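Local coordinates for protein HD superfamily hydrolase (Clostridium acetobutylicum ATCC 824, PDB 3CCG) that probably hydrolyses diadenosine tetraphosphate symmetrically into two molecules of ADP, with two iron ions bound in an all-helical HD-domain protein, at residues P117-S120 with L121-I125; H175-T178 with I179-R182; G90-L93 with A94-I98; M28-A31 with V32-G36; I164-V167 with I168-G172. All blocks are in the same frame, centred on the assembly; numbering follows the deposited sequence.

Overall arrangement
Contact 4 (28-31 with 32-36) is the most buried of the five, deep in helix 5-38 with mostly small or apolar side chains. Contact 1, at the start of helix 121-132, packs I125 against A31 and L34 of contact 4, but is itself built on polar capping. Contact 3, about 31 Å from contact 5 between centres, lies across the chain's centre from it and ends helix 87-98 in a pi-type turn where one carbonyl takes two amides. Contacts 2 and 5 open helix 176-188 and close helix 152-170; they meet through I179, R182 and I164, and both reach the second subunit. Contact 2 adds a histidine-carboxylate bond, whereas contact 5 combines glycines and an exposed ring.

Contact 1 (P117-S120 with L121-I125); sequences PNMS and LLEKI
E123 reaches back over the start of its own helix to hold S120, and its side chain can be followed outward from the backbone. CB lies 3.4 Å from S120 O, CG passes beside S120 OG, and CD lies next to S120 N. With CG anti to its own carbonyl carbon (chi1 -73°), the extended chain runs back toward the preceding loop and brings the carboxylate to the S120 amide. There S120 N donates to E123 OE2 over 3.0 Å, nearly straight at 171°, arriving from above the carboxylate plane. The other oxygen, OE1, passes 3.8 Å from CG of selenomethionine M119 and forms a salt bridge with R116, which would tend to stabilise the negative charge. The M119 tip bends round, its CE 3.6 Å from E123 O. In return E123 N donates to S120 OG over 3.0 Å, and the same hydroxyl is hydrogen-bonded to D104 as well. Serine suits this place because its short side chain lets the oxygen fold back to accept the amide of E123.

K124 packs on M119: its CG lies 3.8 Å from M119 CB and its CE 3.6 Å from M119 O. K124 N donates to S120 O, while NZ reaches N153 on helix 152-170. The reciprocal bonds of S120 and E123 make a capping box, the classic N-terminal start of a helix, here helix 121-132, which carries the iron ligand D130 farther along.

Contact 2 (H175-T178 with I179-R182); sequences HHNT and IEAR
H176 and E180, one helical turn apart, are joined by a hydrogen bond from H176 ND1 to E180 OE1, 2.9 Å long and almost straight at 175°. The oxygen lies at the edge of the imidazole, close to its plane, yet the ring approaches from above the carboxylate plane, and the two planes are turned 56° apart. The ring owes its position to a chi1 of 74°, which sets CG between the backbone N and the carbonyl carbon. E180 CG lies 3.2 Å from H176 O, a plain contact; that carbonyl accepts the helical bond from E180 N at 2.8 Å.

Behind this pair stands the helix start. H175 is the N-cap: its ND1, in the plane of the ring, accepts from N177 N over 2.9 Å, so the imidazole serves as acceptor for an amide of the first turn. N177 O accepts from A181 N. T178 OG1 bonds T114 O, tying the turn to a loop. Farther along, R182 forms a salt bridge with D161, and its NH1 bonds G172 O of the second subunit. I179 and A181 pack this first part of helix 176-188 against helix 152-170, where the small, buried A181 suits close packing on F160.

Contact 3 (G90-L93 with A94-I98); sequences GRIL and AKKVI
L93 and V97 lie side by side and point the same way on helix 87-98 of the HD domain, where the last residues widen into a pi-type turn. L93 CG stands anti to its carbonyl carbon (chi1 -63°), and the CD2 branch comes 4.1 Å from V97 CG2, a loose apolar touch. Both offer aliphatic surface to the Y11 side chain of helix 5-38, which each of them touches, and V97 also meets W3.

K96 takes another course: its CG lies 3.5 Å from I92 O, and the chain bends at chi2 so that its end leaves the contact. The CG2 branch of I92 lies 4.3 Å from K96 CG. K95 likewise turns away and pairs with D101. On the buried side A94, whose methyl CB is 3.2 Å from G90 O, packs against L106 and I109 of helix 103-110; the small alanine suits this close helix packing. R91 NH1 forms a salt bridge with E110 and a hydrogen bond with N107, both on that helix.

The turn closes on one carbonyl. L93 O accepts V97 N at 2.9 Å, with a bent N-H...O angle of 148°, and also I98 N at 3.0 Å and a straighter 162°.

Contact 4 (M28-A31 with V32-G36); sequences MDTA and VRLAG
V32 meets M28 and D29 one turn back along helix 5-38. Its CG2 branch, anti to the carbonyl carbon, comes 3.3 Å from M28 O, the same oxygen that accepts V32 N. A branched residue is well placed here: its CG2 methyl lies against the backbone carbonyl while the side chain packs on R46 of helix 42-51, which selenomethionine M28 also touches.

R33 follows and lies beside T30, the two pointing the same way. Its stem is straight as far as CD and then bends at chi3 (61°), which turns the guanidinium back toward the threonine; NH2 stops 4.1 Å from T30 CG2. A water joins the polar ends: it donates to T30 OG1 and accepts from R33 NE, 3.0 Å each, and sits at the guanidinium edge, in its plane. The threonine hydroxyl also bonds G26 O, and R33 NH1 forms a salt bridge with D149, so the exposed arginine is held at two places. T30 is two-sided: its hydroxyl looks to the backbone and water, while its methyl joins the apolar packing.

This helix supplies H23, an iron ligand of the HD-domain set H23, H52, D53 and D130, and the T30 side chain is about 8 Å from that of D130.

L34 comes next, its CG 3.4 Å from T30 O and its CD1 branch 4.1 Å from T30 CG2, the pair lying alongside. Leucine packs its apolar branches on I128 of helix 121-132. A35 N bonds A31 O, and the A35 methyl CB, 3.3 Å from that oxygen, packs on A45 of helix 42-51.

Contact 5 (I164-V167 with I168-G172); sequences IKFV and IDKGG
V167 and G172 form the tight part of this helix end. The CG1 branch of the valine, anti to its backbone N (chi1 167°), comes 3.3 Å from G172 O and 3.4 Å from G172 C, packing directly on the backbone. Glycine, with no side chain, suits a backbone pressed this closely against the valine. Beneath, V167 O accepts from G172 N over 2.9 Å; K170 N bonds F166 O and adds a weak bond to V167 O. I164 and I168 continue the packed side, crossing with CG2 of I164 4.0 Å from CD1 of I168. Both are buried: I164 also touches I179 and R182 of helix 176-188. Across the dimer, I164 packs on I168 of the second subunit and I168 on I164 of the second subunit.

The chain leaves the helix by a Schellman motif. G171, with phi +72°, is the first residue off the helical conformation, a backbone shape that favours glycine; its N bonds I168 O while the next amide reaches V167 O. The turn itself lies at the subunit interface.

The solvent side is held by one exposed pair. F166 and K170 meet there, the lysine passing obliquely over one face of the ring. K170 CG makes a CH-pi contact, 3.9 Å from the F166 ring centroid and 20° off its normal, and lies toward the rim. Bends at chi2 and chi4 carry the rest of the chain across, leaving NZ 3.5 Å from F166 CZ. Lysine suits this position because its methylenes can cover an aromatic surface while its ammonium remains at the protein's exterior.

Contact 1 (P117-S120 with L121-I125)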
loop_
_atom_site.group_PDB
_atom_site.type_symbol
_atom_site.label_atom_id
_atom_site.label_comp_id
_atom_site.label_asym_id
_atom_site.label_seq_id
_atom_site.Cartn_x
_atom_site.Cartn_y
_atom_site.Cartn_z
ATOM N N PRO A 117 3.572 -3.405 -10.698
ATOM C CA PRO A 117 2.518 -3.806 -11.612
ATOM C C PRO A 117 3.036 -4.188 -12.977
ATOM O O PRO A 117 4.063 -3.727 -13.405
ATOM C CB PRO A 117 1.672 -2.529 -11.764
ATOM C CG PRO A 117 2.110 -1.621 -10.737
ATOM C CD PRO A 117 3.478 -2.003 -10.272
ATOM N N ASN A 118 2.310 -5.083 -13.616
ATOM C CA ASN A 118 2.577 -5.510 -14.980
ATOM C C ASN A 118 4.015 -5.983 -15.242
ATOM O O ASN A 118 4.732 -5.436 -16.063
ATOM C CB ASN A 118 2.221 -4.386 -15.965
ATOM C CG ASN A 118 2.186 -4.869 -17.430
ATOM O OD1 ASN A 118 1.958 -6.049 -17.721
ATOM N ND2 ASN A 118 2.412 -3.943 -18.345
HETATM N N MSE A 119 4.373 -6.996 -14.481
HETATM C CA MSE A 119 5.672 -7.663 -14.584
HETATM C C MSE A 119 5.703 -8.588 -15.808
HETATM O O MSE A 119 4.752 -9.249 -16.159
HETATM C CB MSE A 119 5.939 -8.498 -13.308
HETATM C CG MSE A 119 6.114 -7.650 -12.023
HETATM SE SE MSE A 119 5.983 -8.503 -10.420
HETATM C CE MSE A 119 7.670 -9.366 -10.272
ATOM N N SER A 120 6.871 -8.635 -16.425
ATOM C CA SER A 120 7.093 -9.623 -17.449
ATOM C C SER A 120 7.219 -10.998 -16.793
ATOM O O SER A 120 7.475 -11.148 -15.593
ATOM C CB SER A 120 8.367 -9.290 -18.231
ATOM O OG SER A 120 9.521 -9.635 -17.459
ATOM N N LEU A 121 7.121 -12.025 -17.630
ATOM C CA LEU A 121 7.319 -13.365 -17.191
ATOM C C LEU A 121 8.709 -13.492 -16.522
ATOM O O LEU A 121 8.810 -14.105 -15.452
ATOM C CB LEU A 121 7.170 -14.316 -18.382
ATOM C CG LEU A 121 7.489 -15.762 -18.058
ATOM C CD1 LEU A 121 6.674 -16.347 -16.893
ATOM C CD2 LEU A 121 7.362 -16.606 -19.343
ATOM N N LEU A 122 9.750 -12.892 -17.118
ATOM C CA LEU A 122 11.117 -12.983 -16.538
ATOM C C LEU A 122 11.149 -12.293 -15.163
ATOM O O LEU A 122 11.705 -12.829 -14.219
ATOM C CB LEU A 122 12.154 -12.406 -17.463
ATOM C CG LEU A 122 13.610 -12.448 -16.954
ATOM C CD1 LEU A 122 14.051 -13.956 -16.857
ATOM C CD2 LEU A 122 14.494 -11.582 -17.865
ATOM N N GLU A 123 10.535 -11.120 -15.067
ATOM C CA GLU A 123 10.497 -10.417 -13.788
ATOM C C GLU A 123 9.851 -11.282 -12.701
ATOM O O GLU A 123 10.339 -11.367 -11.574
ATOM C CB GLU A 123 9.705 -9.124 -13.914
ATOM C CG GLU A 123 10.351 -8.015 -14.642
ATOM C CD GLU A 123 9.436 -6.825 -14.822
ATOM O OE1 GLU A 123 9.109 -6.213 -13.773
ATOM O OE2 GLU A 123 9.010 -6.530 -15.963
ATOM N N LYS A 124 8.741 -11.966 -13.047
ATOM C CA LYS A 124 8.056 -12.812 -12.112
ATOM C C LYS A 124 8.940 -14.002 -11.638
ATOM O O LYS A 124 8.970 -14.375 -10.489
ATOM C CB LYS A 124 6.736 -13.332 -12.654
ATOM C CG LYS A 124 5.768 -12.236 -13.033
ATOM C CD LYS A 124 4.465 -12.809 -13.572
ATOM C CE LYS A 124 3.479 -11.693 -13.892
ATOM N NZ LYS A 124 2.240 -12.223 -14.576
ATOM N N ILE A 125 9.580 -14.639 -12.635
ATOM C CA ILE A 125 10.463 -15.777 -12.376
ATOM C C ILE A 125 11.606 -15.384 -11.394
ATOM O O ILE A 125 11.908 -16.115 -10.426
ATOM C CB ILE A 125 11.011 -16.322 -13.705
ATOM C CG1 ILE A 125 9.893 -17.047 -14.462
ATOM C CG2 ILE A 125 12.158 -17.263 -13.424
ATOM C CD1 ILE A 125 10.279 -17.589 -15.863
#

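Contact 2 (H175-T178 with I179-R182)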
loop_
_atom_site.group_PDB
_atom_site.type_symbol
_atom_site.label_atom_id
_atom_site.label_comp_id
_atom_site.label_asym_id
_atom_site.label_seq_id
_atom_site.Cartn_x
_atom_site.Cartn_y
_atom_site.Cartn_z
ATOM N N HIS A 175 6.053 -0.636 0.991
ATOM C CA HIS A 175 6.460 0.002 -0.236
ATOM C C HIS A 175 5.339 -0.026 -1.281
ATOM O O HIS A 175 4.726 -1.072 -1.537
ATOM C CB HIS A 175 7.726 -0.683 -0.777
ATOM C CG HIS A 175 8.398 0.085 -1.848
ATOM N ND1 HIS A 175 7.908 0.193 -3.130
ATOM C CD2 HIS A 175 9.555 0.793 -1.830
ATOM C CE1 HIS A 175 8.718 0.952 -3.851
ATOM N NE2 HIS A 175 9.731 1.317 -3.090
ATOM N N HIS A 176 5.102 1.119 -1.913
ATOM C CA HIS A 176 4.003 1.230 -2.871
ATOM C C HIS A 176 4.086 0.240 -4.012
ATOM O O HIS A 176 3.081 -0.223 -4.534
ATOM C CB HIS A 176 3.863 2.660 -3.435
ATOM C CG HIS A 176 4.922 3.041 -4.415
ATOM N ND1 HIS A 176 4.746 2.944 -5.777
ATOM C CD2 HIS A 176 6.194 3.462 -4.230
ATOM C CE1 HIS A 176 5.848 3.352 -6.386
ATOM N NE2 HIS A 176 6.747 3.643 -5.471
ATOM N N ASN A 177 5.313 -0.133 -4.410
ATOM C CA ASN A 177 5.433 -1.062 -5.543
ATOM C C ASN A 177 4.845 -2.435 -5.243
ATOM O O ASN A 177 4.248 -3.088 -6.106
ATOM C CB ASN A 177 6.877 -1.222 -6.029
ATOM C CG ASN A 177 7.270 -0.159 -7.032
ATOM O OD1 ASN A 177 6.419 0.465 -7.653
ATOM N ND2 ASN A 177 8.552 0.047 -7.187
ATOM N N THR A 178 5.005 -2.860 -4.001
ATOM C CA THR A 178 4.495 -4.148 -3.582
ATOM C C THR A 178 2.949 -4.106 -3.515
ATOM O O THR A 178 2.233 -5.019 -3.986
ATOM C CB THR A 178 5.111 -4.605 -2.302
ATOM O OG1 THR A 178 6.527 -4.723 -2.520
ATOM C CG2 THR A 178 4.535 -5.972 -1.952
ATOM N N ILE A 179 2.453 -2.983 -2.994
ATOM C CA ILE A 179 0.991 -2.821 -2.882
ATOM C C ILE A 179 0.374 -2.781 -4.298
ATOM O O ILE A 179 -0.645 -3.453 -4.594
ATOM C CB ILE A 179 0.628 -1.546 -2.074
ATOM C CG1 ILE A 179 1.226 -1.566 -0.661
ATOM C CG2 ILE A 179 -0.896 -1.369 -2.013
ATOM C CD1 ILE A 179 0.957 -2.822 0.169
ATOM N N GLU A 180 1.004 -2.007 -5.155
ATOM C CA GLU A 180 0.526 -1.813 -6.545
ATOM C C GLU A 180 0.676 -3.112 -7.368
ATOM O O GLU A 180 -0.208 -3.487 -8.135
ATOM C CB GLU A 180 1.145 -0.584 -7.211
ATOM C CG GLU A 180 0.659 0.630 -6.423
ATOM C CD GLU A 180 1.515 1.867 -6.431
ATOM O OE1 GLU A 180 2.485 1.935 -7.200
ATOM O OE2 GLU A 180 1.164 2.808 -5.638
ATOM N N ALA A 181 1.742 -3.865 -7.084
ATOM C CA ALA A 181 1.937 -5.138 -7.726
ATOM C C ALA A 181 0.810 -6.119 -7.390
ATOM O O ALA A 181 0.299 -6.851 -8.254
ATOM C CB ALA A 181 3.323 -5.731 -7.294
ATOM N N ARG A 182 0.469 -6.180 -6.122
ATOM C CA ARG A 182 -0.592 -7.028 -5.642
ATOM C C ARG A 182 -1.944 -6.597 -6.250
ATOM O O ARG A 182 -2.691 -7.440 -6.751
ATOM C CB ARG A 182 -0.652 -7.036 -4.112
ATOM C CG ARG A 182 -1.785 -7.810 -3.527
ATOM C CD ARG A 182 -1.843 -7.710 -2.043
ATOM N NE ARG A 182 -3.065 -8.371 -1.575
ATOM C CZ ARG A 182 -4.259 -7.784 -1.627
ATOM N NH1 ARG A 182 -4.387 -6.546 -2.059
ATOM N NH2 ARG A 182 -5.335 -8.454 -1.247
#

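Contact 3 (G90-L93 with A94-I98)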
loop_
_atom_site.group_PDB
_atom_site.type_symbol
_atom_site.label_atom_id
_atom_site.label_comp_id
_atom_site.label_asym_id
_atom_site.label_seq_id
_atom_site.Cartn_x
_atom_site.Cartn_y
_atom_site.Cartn_z
ATOM N N GLY A 90 21.507 -2.709 -8.357
ATOM C CA GLY A 90 21.954 -3.885 -9.101
ATOM C C GLY A 90 21.710 -3.764 -10.586
ATOM O O GLY A 90 22.539 -4.199 -11.382
ATOM N N ARG A 91 20.577 -3.179 -10.958
ATOM C CA ARG A 91 20.323 -2.905 -12.383
ATOM C C ARG A 91 21.399 -2.005 -12.934
ATOM O O ARG A 91 21.961 -2.240 -14.034
ATOM C CB ARG A 91 18.964 -2.277 -12.559
ATOM C CG ARG A 91 18.671 -1.735 -13.934
ATOM C CD ARG A 91 17.450 -0.798 -14.041
ATOM N NE ARG A 91 17.382 -0.357 -15.417
ATOM C CZ ARG A 91 16.485 -0.736 -16.298
ATOM N NH1 ARG A 91 15.478 -1.491 -15.935
ATOM N NH2 ARG A 91 16.573 -0.266 -17.539
ATOM N N ILE A 92 21.741 -0.978 -12.177
ATOM C CA ILE A 92 22.766 -0.020 -12.610
ATOM C C ILE A 92 24.128 -0.675 -12.750
ATOM O O ILE A 92 24.869 -0.449 -13.738
ATOM C CB ILE A 92 22.807 1.184 -11.660
ATOM C CG1 ILE A 92 21.552 1.986 -11.818
ATOM C CG2 ILE A 92 24.020 2.078 -11.963
ATOM C CD1 ILE A 92 21.390 3.082 -10.679
ATOM N N LEU A 93 24.512 -1.493 -11.779
ATOM C CA LEU A 93 25.792 -2.177 -11.877
ATOM C C LEU A 93 25.763 -3.170 -13.062
ATOM O O LEU A 93 26.723 -3.322 -13.811
ATOM C CB LEU A 93 26.160 -2.939 -10.595
ATOM C CG LEU A 93 26.345 -2.081 -9.359
ATOM C CD1 LEU A 93 26.696 -2.962 -8.175
ATOM C CD2 LEU A 93 27.393 -1.019 -9.579
ATOM N N ALA A 94 24.677 -3.909 -13.208
ATOM C CA ALA A 94 24.559 -4.895 -14.299
ATOM C C ALA A 94 24.758 -4.187 -15.659
ATOM O O ALA A 94 25.452 -4.695 -16.539
ATOM C CB ALA A 94 23.205 -5.545 -14.231
ATOM N N LYS A 95 24.143 -3.037 -15.824
ATOM C CA LYS A 95 24.283 -2.259 -17.091
ATOM C C LYS A 95 25.637 -1.617 -17.253
ATOM O O LYS A 95 26.293 -1.835 -18.274
ATOM C CB LYS A 95 23.199 -1.179 -17.133
ATOM C CG LYS A 95 23.242 -0.138 -18.272
ATOM C CD LYS A 95 22.617 -0.604 -19.516
ATOM C CE LYS A 95 22.855 0.447 -20.636
ATOM N NZ LYS A 95 22.226 -0.021 -21.858
ATOM N N LYS A 96 26.093 -0.880 -16.238
ATOM C CA LYS A 96 27.266 -0.045 -16.406
ATOM C C LYS A 96 28.576 -0.701 -16.118
ATOM O O LYS A 96 29.617 -0.267 -16.635
ATOM C CB LYS A 96 27.186 1.210 -15.523
ATOM C CG LYS A 96 26.042 2.086 -15.771
ATOM C CD LYS A 96 26.056 2.706 -17.135
ATOM C CE LYS A 96 24.894 3.644 -17.275
ATOM N NZ LYS A 96 25.041 4.494 -18.477
ATOM N N VAL A 97 28.566 -1.718 -15.284
ATOM C CA VAL A 97 29.784 -2.409 -14.901
ATOM C C VAL A 97 29.910 -3.748 -15.645
ATOM O O VAL A 97 30.920 -4.018 -16.320
ATOM C CB VAL A 97 29.865 -2.629 -13.381
ATOM C CG1 VAL A 97 31.019 -3.544 -13.001
ATOM C CG2 VAL A 97 29.981 -1.269 -12.711
ATOM N N ILE A 98 28.855 -4.554 -15.602
ATOM C CA ILE A 98 28.888 -5.897 -16.206
ATOM C C ILE A 98 28.626 -5.846 -17.719
ATOM O O ILE A 98 29.068 -6.757 -18.432
ATOM C CB ILE A 98 27.932 -6.866 -15.472
ATOM C CG1 ILE A 98 28.286 -6.931 -13.977
ATOM C CG2 ILE A 98 27.981 -8.253 -16.123
ATOM C CD1 ILE A 98 27.285 -7.753 -13.119
#

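Contact 4 (M28-A31 with V32-G36)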
loop_
_atom_site.group_PDB
_atom_site.type_symbol
_atom_site.label_atom_id
_atom_site.label_comp_id
_atom_site.label_asym_id
_atom_site.label_seq_id
_atom_site.Cartn_x
_atom_site.Cartn_y
_atom_site.Cartn_z
HETATM N N MSE A 28 19.818 -18.548 -9.751
HETATM C CA MSE A 28 20.086 -18.796 -11.146
HETATM C C MSE A 28 19.502 -20.115 -11.593
HETATM O O MSE A 28 18.778 -20.210 -12.565
HETATM C CB MSE A 28 21.582 -18.853 -11.367
HETATM C CG MSE A 28 22.057 -19.070 -12.820
HETATM SE SE MSE A 28 23.982 -19.371 -12.980
HETATM C CE MSE A 28 23.954 -21.150 -12.040
ATOM N N ASP A 29 19.863 -21.162 -10.865
ATOM C CA ASP A 29 19.368 -22.508 -11.224
ATOM C C ASP A 29 17.824 -22.568 -11.193
ATOM O O ASP A 29 17.189 -23.199 -12.018
ATOM C CB ASP A 29 19.923 -23.568 -10.293
ATOM C CG ASP A 29 21.393 -23.863 -10.526
ATOM O OD1 ASP A 29 21.922 -23.603 -11.617
ATOM O OD2 ASP A 29 21.970 -24.371 -9.548
ATOM N N THR A 30 17.243 -21.984 -10.156
ATOM C CA THR A 30 15.801 -21.970 -10.018
ATOM C C THR A 30 15.118 -21.201 -11.137
ATOM O O THR A 30 14.091 -21.626 -11.697
ATOM C CB THR A 30 15.391 -21.373 -8.648
ATOM O OG1 THR A 30 15.954 -22.166 -7.604
ATOM C CG2 THR A 30 13.862 -21.298 -8.504
ATOM N N ALA A 31 15.684 -20.043 -11.484
ATOM C CA ALA A 31 15.176 -19.233 -12.586
ATOM C C ALA A 31 15.212 -20.039 -13.879
ATOM O O ALA A 31 14.296 -20.007 -14.654
ATOM C CB ALA A 31 15.994 -17.933 -12.753
ATOM N N VAL A 32 16.304 -20.777 -14.086
ATOM C CA VAL A 32 16.418 -21.594 -15.290
ATOM C C VAL A 32 15.363 -22.684 -15.298
ATOM O O VAL A 32 14.739 -22.936 -16.332
ATOM C CB VAL A 32 17.852 -22.138 -15.423
ATOM C CG1 VAL A 32 17.952 -23.242 -16.524
ATOM C CG2 VAL A 32 18.815 -21.016 -15.743
ATOM N N ARG A 33 15.154 -23.305 -14.140
ATOM C CA ARG A 33 14.146 -24.382 -14.018
ATOM C C ARG A 33 12.736 -23.836 -14.350
ATOM O O ARG A 33 11.957 -24.373 -15.169
ATOM C CB ARG A 33 14.196 -25.002 -12.632
ATOM C CG ARG A 33 13.237 -26.185 -12.438
ATOM C CD ARG A 33 13.335 -26.784 -11.075
ATOM N NE ARG A 33 13.003 -25.837 -10.011
ATOM C CZ ARG A 33 11.770 -25.516 -9.664
ATOM N NH1 ARG A 33 10.741 -26.010 -10.323
ATOM N NH2 ARG A 33 11.578 -24.652 -8.675
ATOM N N LEU A 34 12.420 -22.663 -13.781
ATOM C CA LEU A 34 11.115 -22.089 -14.000
ATOM C C LEU A 34 10.951 -21.640 -15.449
ATOM O O LEU A 34 9.865 -21.661 -16.029
ATOM C CB LEU A 34 10.862 -20.931 -13.012
ATOM C CG LEU A 34 10.687 -21.284 -11.556
ATOM C CD1 LEU A 34 10.659 -20.010 -10.694
ATOM C CD2 LEU A 34 9.396 -22.104 -11.305
ATOM N N ALA A 35 12.034 -21.178 -16.040
ATOM C CA ALA A 35 12.019 -20.778 -17.423
ATOM C C ALA A 35 11.640 -21.921 -18.351
ATOM O O ALA A 35 10.988 -21.719 -19.348
ATOM C CB ALA A 35 13.392 -20.199 -17.842
ATOM N N GLY A 36 12.139 -23.097 -17.987
ATOM C CA GLY A 36 11.795 -24.319 -18.726
ATOM C C GLY A 36 10.306 -24.595 -18.615
ATOM O O GLY A 36 9.656 -24.892 -19.622
HETATM O O HOH W 1 15.225 -25.017 -8.159
#

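Contact 5 (I164-V167 with I168-G172)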
loop_
_atom_site.group_PDB
_atom_site.type_symbol
_atom_site.label_atom_id
_atom_site.label_comp_id
_atom_site.label_asym_id
_atom_site.label_seq_id
_atom_site.Cartn_x
_atom_site.Cartn_y
_atom_site.Cartn_z
ATOM N N ILE A 164 3.276 -8.353 3.255
ATOM C CA ILE A 164 2.523 -7.245 3.810
ATOM C C ILE A 164 2.131 -7.551 5.259
ATOM O O ILE A 164 2.307 -6.722 6.155
ATOM C CB ILE A 164 1.288 -6.920 2.952
ATOM C CG1 ILE A 164 1.703 -6.388 1.557
ATOM C CG2 ILE A 164 0.419 -5.842 3.674
ATOM C CD1 ILE A 164 0.583 -6.485 0.531
ATOM N N LYS A 165 1.679 -8.780 5.488
ATOM C CA LYS A 165 1.271 -9.172 6.871
ATOM C C LYS A 165 2.490 -9.148 7.797
ATOM O O LYS A 165 2.435 -8.686 8.933
ATOM C CB LYS A 165 0.595 -10.545 6.893
ATOM C CG LYS A 165 -0.772 -10.526 6.290
ATOM C CD LYS A 165 -1.471 -11.825 6.469
ATOM C CE LYS A 165 -0.990 -12.853 5.504
ATOM N NZ LYS A 165 -1.769 -14.100 5.704
ATOM N N PHE A 166 3.643 -9.583 7.273
ATOM C CA PHE A 166 4.858 -9.620 8.080
ATOM C C PHE A 166 5.319 -8.234 8.464
ATOM O O PHE A 166 5.656 -7.958 9.610
ATOM C CB PHE A 166 5.968 -10.393 7.334
ATOM C CG PHE A 166 7.264 -10.506 8.114
ATOM C CD1 PHE A 166 7.457 -11.527 9.022
ATOM C CD2 PHE A 166 8.267 -9.566 7.960
ATOM C CE1 PHE A 166 8.637 -11.603 9.749
ATOM C CE2 PHE A 166 9.457 -9.653 8.683
ATOM C CZ PHE A 166 9.633 -10.675 9.573
ATOM N N VAL A 167 5.298 -7.325 7.495
ATOM C CA VAL A 167 5.704 -5.952 7.750
ATOM C C VAL A 167 4.756 -5.318 8.792
ATOM O O VAL A 167 5.233 -4.566 9.661
ATOM C CB VAL A 167 5.744 -5.117 6.432
ATOM C CG1 VAL A 167 5.858 -3.638 6.716
ATOM C CG2 VAL A 167 6.900 -5.614 5.533
ATOM N N ILE A 168 3.449 -5.586 8.642
ATOM C CA ILE A 168 2.454 -5.023 9.585
ATOM C C ILE A 168 2.797 -5.519 10.986
ATOM O O ILE A 168 2.870 -4.753 11.921
ATOM C CB ILE A 168 0.998 -5.340 9.184
ATOM C CG1 ILE A 168 0.615 -4.451 7.988
ATOM C CG2 ILE A 168 0.039 -5.139 10.398
ATOM C CD1 ILE A 168 -0.625 -4.907 7.370
ATOM N N ASP A 169 3.049 -6.819 11.070
ATOM C CA ASP A 169 3.381 -7.491 12.338
ATOM C C ASP A 169 4.623 -6.909 13.002
ATOM O O ASP A 169 4.719 -6.883 14.228
ATOM C CB ASP A 169 3.626 -8.978 12.088
ATOM C CG ASP A 169 4.051 -9.717 13.346
ATOM O OD1 ASP A 169 3.238 -9.816 14.284
ATOM O OD2 ASP A 169 5.192 -10.222 13.379
ATOM N N LYS A 170 5.572 -6.474 12.177
ATOM C CA LYS A 170 6.833 -5.896 12.633
ATOM C C LYS A 170 6.809 -4.395 12.727
ATOM O O LYS A 170 7.763 -3.781 13.161
ATOM C CB LYS A 170 7.998 -6.344 11.737
ATOM C CG LYS A 170 8.131 -7.823 11.639
ATOM C CD LYS A 170 7.798 -8.460 12.957
ATOM C CE LYS A 170 7.940 -9.961 12.930
ATOM N NZ LYS A 170 9.358 -10.320 13.032
ATOM N N GLY A 171 5.713 -3.770 12.297
ATOM C CA GLY A 171 5.604 -2.317 12.364
ATOM C C GLY A 171 6.444 -1.520 11.379
ATOM O O GLY A 171 6.788 -0.369 11.607
ATOM N N GLY A 172 6.761 -2.152 10.261
ATOM C CA GLY A 172 7.588 -1.486 9.270
ATOM C C GLY A 172 6.823 -0.739 8.187
ATOM O O GLY A 172 5.610 -0.656 8.173
#